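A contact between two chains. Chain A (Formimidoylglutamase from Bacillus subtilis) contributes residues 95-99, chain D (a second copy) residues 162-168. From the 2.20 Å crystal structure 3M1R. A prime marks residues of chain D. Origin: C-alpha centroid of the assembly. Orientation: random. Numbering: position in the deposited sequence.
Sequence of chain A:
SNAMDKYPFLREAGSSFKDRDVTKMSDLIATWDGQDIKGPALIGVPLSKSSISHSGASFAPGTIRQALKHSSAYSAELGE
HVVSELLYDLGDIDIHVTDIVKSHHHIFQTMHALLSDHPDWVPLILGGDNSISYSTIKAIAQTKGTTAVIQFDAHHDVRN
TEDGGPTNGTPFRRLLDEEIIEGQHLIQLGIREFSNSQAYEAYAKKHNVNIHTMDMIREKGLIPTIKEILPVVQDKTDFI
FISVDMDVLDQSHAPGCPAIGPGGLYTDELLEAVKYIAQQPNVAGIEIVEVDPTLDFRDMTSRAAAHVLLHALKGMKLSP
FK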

# COMPACT_ATOMS: atom_id res chain seq x y z
N ILE A 95 24.67 6.71 -16.46
CA ILE A 95 25.00 7.55 -15.32
C ILE A 95 25.75 6.66 -14.36
O ILE A 95 25.36 5.51 -14.13
CB ILE A 95 23.73 8.13 -14.66
CG1 ILE A 95 23.00 7.06 -13.87
CG2 ILE A 95 22.78 8.78 -15.73
CD1 ILE A 95 22.46 5.94 -14.73
N HIS A 96 26.86 7.15 -13.81
CA HIS A 96 27.61 6.32 -12.88
C HIS A 96 26.79 6.04 -11.63
O HIS A 96 26.10 6.93 -11.11
CB HIS A 96 28.94 6.95 -12.50
CG HIS A 96 29.90 5.98 -11.88
ND1 HIS A 96 30.91 5.37 -12.59
CD2 HIS A 96 29.96 5.46 -10.63
CE1 HIS A 96 31.57 4.55 -11.80
NE2 HIS A 96 31.01 4.59 -10.60
N VAL A 97 26.86 4.81 -11.15
CA VAL A 97 26.10 4.39 -9.98
C VAL A 97 26.58 5.10 -8.71
O VAL A 97 25.85 5.19 -7.71
CB VAL A 97 26.20 2.86 -9.80
CG1 VAL A 97 26.62 2.21 -11.11
CG2 VAL A 97 27.18 2.52 -8.70
N THR A 98 27.80 5.62 -8.78
CA THR A 98 28.54 6.08 -7.61
C THR A 98 29.16 7.46 -7.77
O THR A 98 29.33 8.20 -6.80
CB THR A 98 29.65 5.08 -7.29
OG1 THR A 98 29.20 4.18 -6.27
CG2 THR A 98 30.92 5.80 -6.84
N ASP A 99 29.53 7.79 -9.00
CA ASP A 99 30.17 9.07 -9.28
C ASP A 99 29.17 10.02 -9.93
O ASP A 99 28.69 9.77 -11.04
CB ASP A 99 31.39 8.85 -10.19
CG ASP A 99 32.33 10.03 -10.19
OD1 ASP A 99 31.94 11.08 -9.64
OD2 ASP A 99 33.45 9.90 -10.73
N GLU D 162 35.65 -1.57 -10.27
CA GLU D 162 35.74 -0.57 -11.34
C GLU D 162 34.42 -0.30 -12.07
O GLU D 162 34.21 0.79 -12.61
CB GLU D 162 36.82 -0.96 -12.35
CG GLU D 162 38.07 -1.58 -11.74
CD GLU D 162 37.96 -3.09 -11.61
OE1 GLU D 162 37.66 -3.75 -12.64
OE2 GLU D 162 38.17 -3.62 -10.50
N ASP D 163 33.54 -1.30 -12.08
CA ASP D 163 32.29 -1.16 -12.81
C ASP D 163 31.31 -0.19 -12.12
O ASP D 163 30.72 0.67 -12.78
CB ASP D 163 31.64 -2.54 -13.03
CG ASP D 163 32.54 -3.49 -13.81
OD1 ASP D 163 33.75 -3.21 -13.94
OD2 ASP D 163 32.03 -4.53 -14.29
N GLY D 164 31.17 -0.32 -10.81
CA GLY D 164 30.24 0.53 -10.08
C GLY D 164 30.92 1.53 -9.16
O GLY D 164 30.34 2.55 -8.82
N GLY D 165 32.16 1.23 -8.76
CA GLY D 165 32.86 2.02 -7.76
C GLY D 165 32.83 1.32 -6.41
O GLY D 165 32.69 0.09 -6.38
N PRO D 166 32.97 2.07 -5.30
CA PRO D 166 32.77 1.44 -3.99
C PRO D 166 31.30 1.05 -3.83
O PRO D 166 30.60 1.59 -2.96
CB PRO D 166 33.15 2.54 -2.99
CG PRO D 166 34.00 3.50 -3.77
CD PRO D 166 33.46 3.45 -5.18
N THR D 167 30.84 0.13 -4.67
CA THR D 167 29.44 -0.25 -4.67
C THR D 167 29.12 -1.19 -3.53
O THR D 167 30.00 -1.64 -2.78
CB THR D 167 28.94 -0.87 -6.02
OG1 THR D 167 29.79 -1.96 -6.42
CG2 THR D 167 28.90 0.17 -7.11
N ASN D 168 27.82 -1.44 -3.41
CA ASN D 168 27.23 -2.28 -2.40
C ASN D 168 28.03 -3.55 -2.15
O ASN D 168 28.28 -3.93 -1.01
CB ASN D 168 25.81 -2.66 -2.84
CG ASN D 168 24.83 -2.52 -1.73
OD1 ASN D 168 25.07 -1.79 -0.78
ND2 ASN D 168 23.70 -3.22 -1.83

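Two loops meet here, neither with regular helix or strand, and the contact is small: about 225 Å² buried, both sides summed. The register is local, with the CA atoms of Val97 and Gly164′ 5.7 Å apart and those of Thr98 and Gly165′ 5.9 Å apart.

Along chain D, Glu162′ and Asp163′ point their CA-to-CB bonds away from chain A, so the approach begins with backbone. The carbonyl O of Asp163′ lies 4.1 Å from CE1 of His96, a distant neighbour of the ring.

Gly164′ is the hub. His96, with chi1 t, leaves CA sideways, yet its ring end comes nearer, and NE2 of His96 donates to O of Gly164′ at 2.8 Å; the 129° angle at the hydrogen makes this a weak bond despite the short distance. O of Gly164′ also sits 3.2 Å from CG2 of Val97 and 3.0 Å from CB of Thr98, so one backbone acceptor meets three consecutive side chains. A CB on Gly164′ would run into CG2 of Thr167′ in its own chain.

Gly165′ is glycine for two visible reasons. Its phi/psi of 102/-156 would jam a CB against the preceding carbonyl, and a CB on Gly165′ would point toward chain A, 2.8 Å from CG2 of Thr98, a clash. Without it, CG2 of Thr98 can rest 4.3 Å from CA of Gly165′.

The methyl then continues onto Pro166′, with CG2 of Thr98 3.8 Å from CD of Pro166′, a nonpolar contact between a methyl and a ring carbon. Thr167′, at chi1 p, supplies its own methyl: CG2 of Thr167′ lies 3.3 Å from CG2 of Val97, a tight apolar touch. Asn168′ is beyond reach.

The rule is economical: one backbone carbonyl takes a weak histidine hydrogen bond, valine and threonine pack beside it, and the next glycine leaves room for the threonine methyl.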